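Local coordinates for protein FAD-dependent pyridine nucleotide-disulphide oxidoreductase (Desulfovibrio vulgaris, PDB 3IWA) that probably transfers electrons from NADH or NADPH through FAD to a disulphide or another acceptor, as other pyridine nucleotide-disulphide oxidoreductases do, at residues S123-P128 / P140-D145; T186-L191 / N215-H220; D193-G198 / V219-K224; E223-L228 / A236-D241. One frame throughout, in Å; residues are numbered along the deposited sequence.

How the contacts relate
All four contacts lie in the probably dinucleotide-binding part of the chain. Contact 2 is the buried one, a parallel strand pair at the edge of the parallel sheet that runs from strand 138-140 to strand 218-220, held by a ladder of backbone hydrogen bonds. Contact 3 shares V219 and H220 with it, but has no hydrogen bond across and packs a loop on the continuing strand through methyl groups. Contact 4 takes over at E223 and K224 and is an antiparallel hairpin, partly buried, with carboxylates adding to the backbone bonds. E190 O of contact 2 probably accepts a hydrogen bond from E223 N. Contact 1 stands apart near the surface, its centre about 18 Å from those of contacts 3 and 4, and relies on small apolar groups.

Contact 1 of 4, residues S123-P128 / P140-D145; sequences SKANRP and PVTNLD
T142, whose methyl group packs on the backbone of K124 and A125, gives its own backbone N-H to E146 OE2 in the first turn of helix 144-153. N143 is the N-cap of that helix, and its OD1 accepts a hydrogen bond from E146 N. The contact thus sets a helix start, reached from strand 138-140 of a parallel sheet, beside strand 123-125, which pairs antiparallel with strand 256-258. Such paired connecting strands run between the two dinucleotide-binding domains in this family.

Across the contact itself no hydrogen bond forms, and small groups fit together instead. T142 CG2 lies anti to its carbonyl carbon and comes within 3.3 Å of A125 N and 3.7 Å of K124 C. Its CB is approached by S123 OG at 3.5 Å, the hydroxyl being turned between its own backbone N and carbonyl carbon (chi1 54°). Farther along, R127, bent at chi2, crosses P140 obliquely; its NH2 lies 4.1 Å from P140 CG, while NH1 makes a weak hydrogen bond to M133 O. A125 directs its CB toward the other segment, where it meets P140 CB at 3.5 Å, tighter than usual carbon contact.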
loop_
_atom_site.group_PDB
_atom_site.type_symbol
_atom_site.label_atom_id
_atom_site.label_comp_id
_atom_site.label_asym_id
_atom_site.label_seq_id
_atom_site.Cartn_x
_atom_site.Cartn_y
_atom_site.Cartn_z
ATOM N N SER A 123 22.431 17.873 7.762
ATOM C CA SER A 123 22.376 18.973 6.831
ATOM C C SER A 123 22.382 20.283 7.616
ATOM O O SER A 123 22.355 20.263 8.841
ATOM C CB SER A 123 21.100 18.846 6.008
ATOM O OG SER A 123 19.995 18.744 6.889
ATOM N N LYS A 124 22.425 21.401 6.892
ATOM C CA LYS A 124 22.339 22.753 7.460
ATOM C C LYS A 124 21.249 23.496 6.711
ATOM O O LYS A 124 21.066 23.296 5.495
ATOM C CB LYS A 124 23.668 23.548 7.347
ATOM C CG LYS A 124 24.586 23.097 6.184
ATOM C CD LYS A 124 25.547 24.170 5.636
ATOM C CE LYS A 124 26.293 23.629 4.388
ATOM N NZ LYS A 124 27.095 24.645 3.620
ATOM N N ALA A 125 20.545 24.353 7.450
ATOM C CA ALA A 125 19.481 25.183 6.923
ATOM C C ALA A 125 20.036 26.153 5.877
ATOM O O ALA A 125 21.105 26.771 6.076
ATOM C CB ALA A 125 18.763 25.936 8.063
ATOM N N ASN A 126 19.349 26.228 4.739
ATOM C CA ASN A 126 19.622 27.288 3.773
ATOM C C ASN A 126 19.200 28.641 4.400
ATOM O O ASN A 126 18.090 28.795 4.962
ATOM C CB ASN A 126 18.886 27.053 2.450
ATOM C CG ASN A 126 19.500 25.926 1.598
ATOM O OD1 ASN A 126 20.549 25.360 1.917
ATOM N ND2 ASN A 126 18.832 25.613 0.492
ATOM N N ARG A 127 20.105 29.605 4.320
ATOM C CA ARG A 127 19.900 30.907 4.962
ATOM C C ARG A 127 19.955 31.967 3.881
ATOM O O ARG A 127 20.962 32.069 3.209
ATOM C CB ARG A 127 21.000 31.138 6.003
ATOM C CG ARG A 127 20.487 31.513 7.365
ATOM C CD ARG A 127 21.153 30.694 8.457
ATOM N NE ARG A 127 20.808 31.246 9.771
ATOM C CZ ARG A 127 20.905 30.593 10.926
ATOM N NH1 ARG A 127 20.555 31.202 12.056
ATOM N NH2 ARG A 127 21.338 29.338 10.957
ATOM N N PRO A 128 18.856 32.726 3.680
ATOM C CA PRO A 128 18.863 33.831 2.724
ATOM C C PRO A 128 19.957 34.844 3.061
ATOM O O PRO A 128 20.145 35.155 4.234
ATOM C CB PRO A 128 17.492 34.482 2.921
ATOM C CG PRO A 128 16.653 33.461 3.502
ATOM C CD PRO A 128 17.542 32.586 4.328
ATOM N N PRO A 140 16.882 27.622 12.813
ATOM C CA PRO A 140 16.893 26.669 11.723
ATOM C C PRO A 140 16.273 25.382 12.214
ATOM O O PRO A 140 16.488 25.011 13.361
ATOM C CB PRO A 140 18.391 26.438 11.469
ATOM C CG PRO A 140 19.016 26.561 12.823
ATOM C CD PRO A 140 18.160 27.609 13.556
ATOM N N VAL A 141 15.483 24.731 11.371
ATOM C CA VAL A 141 14.980 23.382 11.664
ATOM C C VAL A 141 15.140 22.521 10.403
ATOM O O VAL A 141 14.433 22.725 9.422
ATOM C CB VAL A 141 13.510 23.433 12.140
ATOM C CG1 VAL A 141 12.959 22.018 12.350
ATOM C CG2 VAL A 141 13.420 24.279 13.411
ATOM N N THR A 142 16.107 21.603 10.426
ATOM C CA THR A 142 16.491 20.828 9.227
ATOM C C THR A 142 15.926 19.409 9.185
ATOM O O THR A 142 16.095 18.696 8.201
ATOM C CB THR A 142 18.041 20.693 9.098
ATOM O OG1 THR A 142 18.562 19.899 10.191
ATOM C CG2 THR A 142 18.716 22.079 9.045
ATOM N N ASN A 143 15.307 18.980 10.269
ATOM C CA ASN A 143 14.756 17.632 10.343
ATOM C C ASN A 143 13.683 17.542 11.433
ATOM O O ASN A 143 13.559 18.428 12.289
ATOM C CB ASN A 143 15.878 16.582 10.542
ATOM C CG ASN A 143 16.584 16.709 11.894
ATOM O OD1 ASN A 143 15.951 16.627 12.940
ATOM N ND2 ASN A 143 17.899 16.883 11.869
ATOM N N LEU A 144 12.915 16.465 11.372
ATOM C CA LEU A 144 11.764 16.253 12.236
ATOM C C LEU A 144 12.129 16.132 13.708
ATOM O O LEU A 144 11.329 16.495 14.582
ATOM C CB LEU A 144 11.029 14.968 11.803
ATOM C CG LEU A 144 10.111 15.112 10.608
ATOM C CD1 LEU A 144 9.238 13.854 10.514
ATOM C CD2 LEU A 144 9.228 16.367 10.809
ATOM N N ASP A 145 13.317 15.597 13.987
ATOM C CA ASP A 145 13.826 15.533 15.363
ATOM C C ASP A 145 14.068 16.915 15.895
ATOM O O ASP A 145 13.762 17.203 17.045
ATOM C CB ASP A 145 15.145 14.753 15.448
ATOM C CG ASP A 145 14.950 13.242 15.380
ATOM O OD1 ASP A 145 13.776 12.778 15.369
ATOM O OD2 ASP A 145 15.987 12.525 15.342
#

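Contact 2 of 4, residues T186-L191 / N215-H220; sequences TTVVEL and NDVVVH
T187 and H220 touch on one side of a parallel strand pair, where the threonine methyl CG2 stands 3.7 Å from H220 CD2. The two side chains meet at a slant. V189 CG2 lies at the edge of that ring, near its plane. Chi1 of -61° sets H220 CG anti to the carbonyl carbon, and chi2 of -65° turns the ring. V218 shares this face and runs side by side with T187, its CB 4.0 Å from T187 CG2, so T187 CG2 touches both V218 and H220.

On the other face, V188 CG2 reaches V217 CG1 at 4.1 Å, again obliquely. V188 also packs on A175 of helix 169-182, while V217 and V219 rest on L212 of helix 202-214.

Four backbone bonds alternate between the strands: V218 N to T186 O, V188 N to V218 O at 2.8 Å, H220 N to V188 O, and E190 N to H220 O at 2.8 Å. The axes of strand 186-189 and strand 218-220 are 16° from parallel. Beyond the last rung, the E190 carboxylate turns from the pair, with OE1 taking G167 N and OE2 taking A192 N.

D216, with positive phi, is the C-prime residue of the Schellman motif that ends helix 202-214 and turns the chain into strand 218-220. Strand, helix and strand form the beta-alpha-beta crossover of a Rossmann-type domain, and E190, just after strand 185-189 and bonded within a GxGxxG-like turn, occupies the place where such domains often carry an acidic residue for the dinucleotide ribose.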
loop_
_atom_site.group_PDB
_atom_site.type_symbol
_atom_site.label_atom_id
_atom_site.label_comp_id
_atom_site.label_asym_id
_atom_site.label_seq_id
_atom_site.Cartn_x
_atom_site.Cartn_y
_atom_site.Cartn_z
ATOM N N THR A 186 0.623 32.294 14.030
ATOM C CA THR A 186 1.547 31.666 13.105
ATOM C C THR A 186 1.267 32.058 11.676
ATOM O O THR A 186 0.128 32.007 11.229
ATOM C CB THR A 186 1.491 30.136 13.260
ATOM O OG1 THR A 186 1.643 29.818 14.643
ATOM C CG2 THR A 186 2.619 29.465 12.506
ATOM N N THR A 187 2.332 32.440 10.974
ATOM C CA THR A 187 2.285 32.824 9.560
ATOM C C THR A 187 3.360 32.063 8.788
ATOM O O THR A 187 4.500 31.962 9.234
ATOM C CB THR A 187 2.539 34.315 9.389
ATOM O OG1 THR A 187 1.686 35.025 10.286
ATOM C CG2 THR A 187 2.290 34.771 7.954
ATOM N N VAL A 188 2.987 31.507 7.646
ATOM C CA VAL A 188 3.943 30.840 6.752
ATOM C C VAL A 188 4.187 31.763 5.597
ATOM O O VAL A 188 3.256 32.286 5.040
ATOM C CB VAL A 188 3.434 29.477 6.213
ATOM C CG1 VAL A 188 4.452 28.889 5.261
ATOM C CG2 VAL A 188 3.164 28.511 7.327
ATOM N N VAL A 189 5.454 31.973 5.268
ATOM C CA VAL A 189 5.854 32.768 4.127
ATOM C C VAL A 189 6.685 31.902 3.174
ATOM O O VAL A 189 7.718 31.391 3.533
ATOM C CB VAL A 189 6.682 34.031 4.571
ATOM C CG1 VAL A 189 7.224 34.795 3.341
ATOM C CG2 VAL A 189 5.835 34.942 5.495
ATOM N N GLU A 190 6.216 31.783 1.940
ATOM C CA GLU A 190 6.804 30.911 0.944
ATOM C C GLU A 190 7.112 31.712 -0.329
ATOM O O GLU A 190 6.272 32.408 -0.880
ATOM C CB GLU A 190 5.854 29.743 0.675
ATOM C CG GLU A 190 6.197 28.860 -0.529
ATOM C CD GLU A 190 7.541 28.201 -0.433
ATOM O OE1 GLU A 190 7.764 27.505 0.570
ATOM O OE2 GLU A 190 8.371 28.367 -1.356
ATOM N N LEU A 191 8.333 31.563 -0.781
ATOM C CA LEU A 191 8.813 32.171 -1.989
ATOM C C LEU A 191 8.102 31.628 -3.256
ATOM O O LEU A 191 7.668 32.400 -4.107
ATOM C CB LEU A 191 10.323 31.972 -2.037
ATOM C CG LEU A 191 11.085 32.492 -3.255
ATOM C CD1 LEU A 191 11.148 34.013 -3.229
ATOM C CD2 LEU A 191 12.499 31.864 -3.291
ATOM N N ASN A 215 -7.804 27.221 10.010
ATOM C CA ASN A 215 -7.413 27.060 11.406
ATOM C C ASN A 215 -6.422 28.165 11.819
ATOM O O ASN A 215 -5.551 27.943 12.647
ATOM C CB ASN A 215 -6.865 25.642 11.661
ATOM C CG ASN A 215 -7.928 24.557 11.465
ATOM O OD1 ASN A 215 -8.450 23.986 12.431
ATOM N ND2 ASN A 215 -8.251 24.270 10.214
ATOM N N ASP A 216 -6.567 29.340 11.200
ATOM C CA ASP A 216 -5.913 30.586 11.630
ATOM C C ASP A 216 -4.429 30.746 11.294
ATOM O O ASP A 216 -3.799 31.713 11.733
ATOM C CB ASP A 216 -6.066 30.792 13.140
ATOM C CG ASP A 216 -7.502 30.965 13.570
ATOM O OD1 ASP A 216 -8.416 31.021 12.722
ATOM O OD2 ASP A 216 -7.712 31.079 14.789
ATOM N N VAL A 217 -3.854 29.814 10.549
ATOM C CA VAL A 217 -2.519 30.031 10.039
ATOM C C VAL A 217 -2.663 30.899 8.797
ATOM O O VAL A 217 -3.384 30.552 7.873
ATOM C CB VAL A 217 -1.801 28.722 9.720
ATOM C CG1 VAL A 217 -0.496 29.002 9.057
ATOM C CG2 VAL A 217 -1.609 27.933 10.982
ATOM N N VAL A 218 -2.000 32.045 8.788
ATOM C CA VAL A 218 -1.958 32.863 7.600
ATOM C C VAL A 218 -0.852 32.348 6.695
ATOM O O VAL A 218 0.256 32.017 7.176
ATOM C CB VAL A 218 -1.682 34.333 7.961
ATOM C CG1 VAL A 218 -1.549 35.202 6.687
ATOM C CG2 VAL A 218 -2.793 34.861 8.901
ATOM N N VAL A 219 -1.128 32.319 5.389
ATOM C CA VAL A 219 -0.158 31.870 4.393
ATOM C C VAL A 219 0.126 32.905 3.314
ATOM O O VAL A 219 -0.775 33.422 2.698
ATOM C CB VAL A 219 -0.634 30.560 3.737
ATOM C CG1 VAL A 219 0.409 30.048 2.751
ATOM C CG2 VAL A 219 -0.934 29.517 4.811
ATOM N N HIS A 220 1.390 33.193 3.066
ATOM C CA HIS A 220 1.748 34.077 1.977
ATOM C C HIS A 220 2.653 33.308 1.054
ATOM O O HIS A 220 3.680 32.781 1.496
ATOM C CB HIS A 220 2.469 35.352 2.469
ATOM C CG HIS A 220 1.649 36.195 3.403
ATOM N ND1 HIS A 220 0.489 36.828 3.015
ATOM C CD2 HIS A 220 1.820 36.501 4.716
ATOM C CE1 HIS A 220 -0.019 37.480 4.048
ATOM N NE2 HIS A 220 0.769 37.297 5.091
#

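Contact 3 of 4, residues D193-G198 / V219-K224; sequences DQIMPG and VHTGEK
D193-I195 and V219-G222 run in roughly opposing directions, 146° apart, but do not pair as strands, and no hydrogen bond joins them. Their backbones come nearest at D193 and G222, whose CA atoms are 4.5 Å apart. Here strand 218-220 has given way to a turn in which G222 takes a positive phi of 51°, a conformation that favours glycine. The other segment belongs to the loop between strand 185-189 and helix 202-214.

The side chains of I195 and V219 cross at about a right angle, with I195 CG2 3.6 Å from V219 CG1. The isoleucine methyl is anti to its carbonyl carbon, beside the backbone N, and also lies 4.0 Å from T221 CG2. T221 faces the loop, its methyl 3.8 Å from I195 N and 3.9 Å from Q194 C, while its CB approaches D193 C. With OG1 turned between its own backbone N and carbonyl carbon (chi1 51°), the hydroxyl bonds to R209 NH1 of helix 202-214.

Q194 points the other way. Its NE2 donates to I195 O at 3.1 Å, nearly in the plane of its own amide, and also to T200 O, so the amide bridges two carbonyls of the loop just ahead of helix 202-214.

I195 also packs on L172 of helix 169-182. Q194 NE2 and T221 OG1 find their partners in the loop and in R209. Between the two segments the contact is apolar and van der Waals in kind, without directional bonds; the hydrogen bonds that help hold the turn, G222 with A192 and T221 OG1 with R209 NH1, lie just outside it.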
loop_
_atom_site.group_PDB
_atom_site.type_symbol
_atom_site.label_atom_id
_atom_site.label_comp_id
_atom_site.label_asym_id
_atom_site.label_seq_id
_atom_site.Cartn_x
_atom_site.Cartn_y
_atom_site.Cartn_z
ATOM N N ASP A 193 5.191 30.022 -5.727
ATOM C CA ASP A 193 3.768 30.386 -5.852
ATOM C C ASP A 193 2.803 29.395 -5.199
ATOM O O ASP A 193 1.585 29.513 -5.370
ATOM C CB ASP A 193 3.389 30.568 -7.323
ATOM C CG ASP A 193 3.446 29.250 -8.133
ATOM O OD1 ASP A 193 3.492 28.148 -7.530
ATOM O OD2 ASP A 193 3.432 29.318 -9.397
ATOM N N GLN A 194 3.339 28.394 -4.506
ATOM C CA GLN A 194 2.512 27.459 -3.794
ATOM C C GLN A 194 3.260 26.960 -2.570
ATOM O O GLN A 194 4.475 26.949 -2.564
ATOM C CB GLN A 194 2.146 26.274 -4.711
ATOM C CG GLN A 194 3.356 25.512 -5.280
ATOM C CD GLN A 194 2.997 24.148 -5.859
ATOM O OE1 GLN A 194 2.780 24.020 -7.057
ATOM N NE2 GLN A 194 2.890 23.132 -4.994
ATOM N N ILE A 195 2.531 26.547 -1.539
ATOM C CA ILE A 195 3.103 25.762 -0.468
ATOM C C ILE A 195 3.301 24.330 -0.957
ATOM O O ILE A 195 2.735 23.931 -1.987
ATOM C CB ILE A 195 2.234 25.796 0.815
ATOM C CG1 ILE A 195 0.868 25.146 0.576
ATOM C CG2 ILE A 195 2.140 27.269 1.371
ATOM C CD1 ILE A 195 0.148 24.777 1.856
ATOM N N MET A 196 4.121 23.578 -0.217
ATOM C CA MET A 196 4.586 22.236 -0.591
ATOM C C MET A 196 5.120 22.085 -2.035
ATOM O O MET A 196 4.857 21.072 -2.681
ATOM C CB MET A 196 3.491 21.205 -0.320
ATOM C CG MET A 196 3.162 21.025 1.159
ATOM S SD MET A 196 4.450 20.217 2.074
ATOM C CE MET A 196 3.825 18.579 1.879
ATOM N N PRO A 197 5.921 23.051 -2.519
ATOM C CA PRO A 197 6.388 22.912 -3.883
ATOM C C PRO A 197 7.254 21.675 -4.063
ATOM O O PRO A 197 8.087 21.387 -3.232
ATOM C CB PRO A 197 7.191 24.197 -4.122
ATOM C CG PRO A 197 7.496 24.743 -2.769
ATOM C CD PRO A 197 6.377 24.306 -1.908
ATOM N N GLY A 198 7.006 20.925 -5.134
ATOM C CA GLY A 198 7.732 19.691 -5.376
ATOM C C GLY A 198 7.177 18.467 -4.662
ATOM O O GLY A 198 7.640 17.363 -4.928
ATOM N N VAL A 219 -1.128 32.319 5.389
ATOM C CA VAL A 219 -0.158 31.870 4.393
ATOM C C VAL A 219 0.126 32.905 3.314
ATOM O O VAL A 219 -0.775 33.422 2.698
ATOM C CB VAL A 219 -0.634 30.560 3.737
ATOM C CG1 VAL A 219 0.409 30.048 2.751
ATOM C CG2 VAL A 219 -0.934 29.517 4.811
ATOM N N HIS A 220 1.390 33.193 3.066
ATOM C CA HIS A 220 1.748 34.077 1.977
ATOM C C HIS A 220 2.653 33.308 1.054
ATOM O O HIS A 220 3.680 32.781 1.496
ATOM C CB HIS A 220 2.469 35.352 2.469
ATOM C CG HIS A 220 1.649 36.195 3.403
ATOM N ND1 HIS A 220 0.489 36.828 3.015
ATOM C CD2 HIS A 220 1.820 36.501 4.716
ATOM C CE1 HIS A 220 -0.019 37.480 4.048
ATOM N NE2 HIS A 220 0.769 37.297 5.091
ATOM N N THR A 221 2.263 33.255 -0.218
ATOM C CA THR A 221 3.055 32.672 -1.298
ATOM C C THR A 221 3.533 33.744 -2.292
ATOM O O THR A 221 3.085 34.892 -2.271
ATOM C CB THR A 221 2.250 31.550 -2.034
ATOM O OG1 THR A 221 0.960 32.031 -2.423
ATOM C CG2 THR A 221 2.064 30.340 -1.117
ATOM N N GLY A 222 4.436 33.371 -3.184
ATOM C CA GLY A 222 5.065 34.337 -4.041
ATOM C C GLY A 222 5.635 35.528 -3.279
ATOM O O GLY A 222 5.604 36.650 -3.781
ATOM N N GLU A 223 6.200 35.273 -2.092
ATOM C CA GLU A 223 6.639 36.329 -1.186
ATOM C C GLU A 223 8.031 36.070 -0.631
ATOM O O GLU A 223 8.312 34.995 -0.103
ATOM C CB GLU A 223 5.631 36.470 -0.064
ATOM C CG GLU A 223 5.850 37.726 0.772
ATOM C CD GLU A 223 4.617 38.226 1.462
ATOM O OE1 GLU A 223 3.493 37.994 0.983
ATOM O OE2 GLU A 223 4.790 38.910 2.488
ATOM N N LYS A 224 8.900 37.073 -0.773
ATOM C CA LYS A 224 10.330 36.943 -0.493
ATOM C C LYS A 224 10.707 37.656 0.801
ATOM O O LYS A 224 10.199 38.742 1.075
ATOM C CB LYS A 224 11.166 37.530 -1.647
ATOM C CG LYS A 224 12.686 37.507 -1.384
ATOM C CD LYS A 224 13.543 38.002 -2.574
ATOM C CE LYS A 224 14.935 37.324 -2.597
ATOM N NZ LYS A 224 15.702 37.466 -3.896
#

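Contact 4 of 4, residues E223-L228 / A236-D241; sequences EKVVRL and ARVITD
E223 and T240 share the shortest bond here: T240 OG1 donates to E223 OE2 at 2.6 Å, on the anti side of the oxygen and 31° out of the carboxylate plane. Next to it, K224 and D241 are joined twice. K224 N donates a hydrogen bond to D241 OD1 at 3.1 Å, coming from above the carboxylate plane, and D241 N returns a bond to K224 O.

Farther along, I239 O receives both V226 N, at 2.8 Å, and R227 N, at 3.2 Å. This is a classic beta bulge in the hairpin of strands 225-230 and 235-240, and beyond it I239 N closes the R227 pair by bonding R227 O. R227 and I239 run side by side, pointing the same way, with R227 CG 3.8 Å from I239 CG1. I239 CG2 sits over one face of the guanidinium, offset toward its rim. On the opposite face of the hairpin, L228 CD2 packs 3.7 Å from V238 CG1.

A second shell fixes these groups. R243 NE makes a salt bridge to E223 OE2, while the N-H groups of K242 and R243 bond to T240 OG1. E229 OE2 and OE1 make salt bridges to R227 NE and R237 NE, and R237 NH2 bonds E231 OE2.

The carboxylates of E223 and D241 stay 5.1 Å apart, OE2 to OD1. The R243 salt bridge and the T240 hydroxyl would favour an ionised E223, and the K224 N-H would help stabilise a charge on D241.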
loop_
_atom_site.group_PDB
_atom_site.type_symbol
_atom_site.label_atom_id
_atom_site.label_comp_id
_atom_site.label_asym_id
_atom_site.label_seq_id
_atom_site.Cartn_x
_atom_site.Cartn_y
_atom_site.Cartn_z
ATOM N N GLU A 223 6.200 35.273 -2.092
ATOM C CA GLU A 223 6.639 36.329 -1.186
ATOM C C GLU A 223 8.031 36.070 -0.631
ATOM O O GLU A 223 8.312 34.995 -0.103
ATOM C CB GLU A 223 5.631 36.470 -0.064
ATOM C CG GLU A 223 5.850 37.726 0.772
ATOM C CD GLU A 223 4.617 38.226 1.462
ATOM O OE1 GLU A 223 3.493 37.994 0.983
ATOM O OE2 GLU A 223 4.790 38.910 2.488
ATOM N N LYS A 224 8.900 37.073 -0.773
ATOM C CA LYS A 224 10.330 36.943 -0.493
ATOM C C LYS A 224 10.707 37.656 0.801
ATOM O O LYS A 224 10.199 38.742 1.075
ATOM C CB LYS A 224 11.166 37.530 -1.647
ATOM C CG LYS A 224 12.686 37.507 -1.384
ATOM C CD LYS A 224 13.543 38.002 -2.574
ATOM C CE LYS A 224 14.935 37.324 -2.597
ATOM N NZ LYS A 224 15.702 37.466 -3.896
ATOM N N VAL A 225 11.629 37.062 1.561
ATOM C CA VAL A 225 12.119 37.668 2.787
ATOM C C VAL A 225 13.230 38.637 2.373
ATOM O O VAL A 225 14.196 38.254 1.700
ATOM C CB VAL A 225 12.647 36.622 3.833
ATOM C CG1 VAL A 225 13.366 37.330 4.960
ATOM C CG2 VAL A 225 11.532 35.776 4.395
ATOM N N VAL A 226 13.071 39.892 2.779
ATOM C CA VAL A 226 14.016 40.952 2.425
ATOM C C VAL A 226 15.008 41.258 3.542
ATOM O O VAL A 226 16.190 41.484 3.271
ATOM C CB VAL A 226 13.273 42.225 1.962
ATOM C CG1 VAL A 226 14.099 43.458 2.225
ATOM C CG2 VAL A 226 12.943 42.114 0.454
ATOM N N ARG A 227 14.537 41.277 4.781
ATOM C CA ARG A 227 15.418 41.346 5.924
ATOM C C ARG A 227 14.639 41.031 7.220
ATOM O O ARG A 227 13.411 41.087 7.248
ATOM C CB ARG A 227 16.098 42.726 6.011
ATOM C CG ARG A 227 15.188 43.834 6.519
ATOM C CD ARG A 227 15.906 45.195 6.746
ATOM N NE ARG A 227 14.853 46.200 6.744
ATOM C CZ ARG A 227 14.262 46.652 5.645
ATOM N NH1 ARG A 227 14.668 46.268 4.452
ATOM N NH2 ARG A 227 13.275 47.517 5.743
ATOM N N LEU A 228 15.385 40.662 8.261
ATOM C CA LEU A 228 14.863 40.556 9.616
ATOM C C LEU A 228 15.328 41.772 10.440
ATOM O O LEU A 228 16.473 42.195 10.343
ATOM C CB LEU A 228 15.328 39.278 10.301
ATOM C CG LEU A 228 15.084 37.945 9.595
ATOM C CD1 LEU A 228 15.302 36.766 10.592
ATOM C CD2 LEU A 228 13.707 37.887 8.947
ATOM N N ALA A 236 12.461 40.776 16.008
ATOM C CA ALA A 236 11.169 41.367 16.330
ATOM C C ALA A 236 10.265 41.528 15.094
ATOM O O ALA A 236 9.029 41.622 15.230
ATOM C CB ALA A 236 11.384 42.727 16.998
ATOM N N ARG A 237 10.862 41.618 13.902
ATOM C CA ARG A 237 10.082 41.818 12.682
ATOM C C ARG A 237 10.707 41.098 11.475
ATOM O O ARG A 237 11.923 41.055 11.323
ATOM C CB ARG A 237 9.945 43.316 12.377
ATOM C CG ARG A 237 9.192 44.130 13.432
ATOM C CD ARG A 237 9.209 45.633 13.108
ATOM N NE ARG A 237 10.580 46.182 13.150
ATOM C CZ ARG A 237 11.248 46.488 14.270
ATOM N NH1 ARG A 237 12.491 46.971 14.197
ATOM N NH2 ARG A 237 10.690 46.312 15.467
ATOM N N VAL A 238 9.858 40.518 10.633
ATOM C CA VAL A 238 10.287 40.036 9.307
ATOM C C VAL A 238 9.769 40.983 8.221
ATOM O O VAL A 238 8.583 41.255 8.115
ATOM C CB VAL A 238 9.763 38.614 8.998
ATOM C CG1 VAL A 238 10.258 38.149 7.598
ATOM C CG2 VAL A 238 10.153 37.639 10.126
ATOM N N ILE A 239 10.664 41.487 7.401
ATOM C CA ILE A 239 10.238 42.372 6.297
ATOM C C ILE A 239 10.286 41.552 5.047
ATOM O O ILE A 239 11.328 41.039 4.698
ATOM C CB ILE A 239 11.165 43.631 6.111
ATOM C CG1 ILE A 239 11.503 44.245 7.483
ATOM C CG2 ILE A 239 10.501 44.630 5.142
ATOM C CD1 ILE A 239 10.262 44.610 8.340
ATOM N N THR A 240 9.154 41.449 4.381
ATOM C CA THR A 240 9.097 40.817 3.088
ATOM C C THR A 240 9.060 41.906 2.026
ATOM O O THR A 240 9.043 43.099 2.370
ATOM C CB THR A 240 7.890 39.882 2.971
ATOM O OG1 THR A 240 6.685 40.638 2.865
ATOM C CG2 THR A 240 7.811 38.932 4.193
ATOM N N ASP A 241 9.075 41.505 0.751
ATOM C CA ASP A 241 8.907 42.458 -0.361
ATOM C C ASP A 241 7.465 42.965 -0.493
ATOM O O ASP A 241 7.164 43.812 -1.355
ATOM C CB ASP A 241 9.402 41.881 -1.708
ATOM C CG ASP A 241 8.660 40.589 -2.148
ATOM O OD1 ASP A 241 7.916 39.967 -1.338
ATOM O OD2 ASP A 241 8.847 40.188 -3.325
#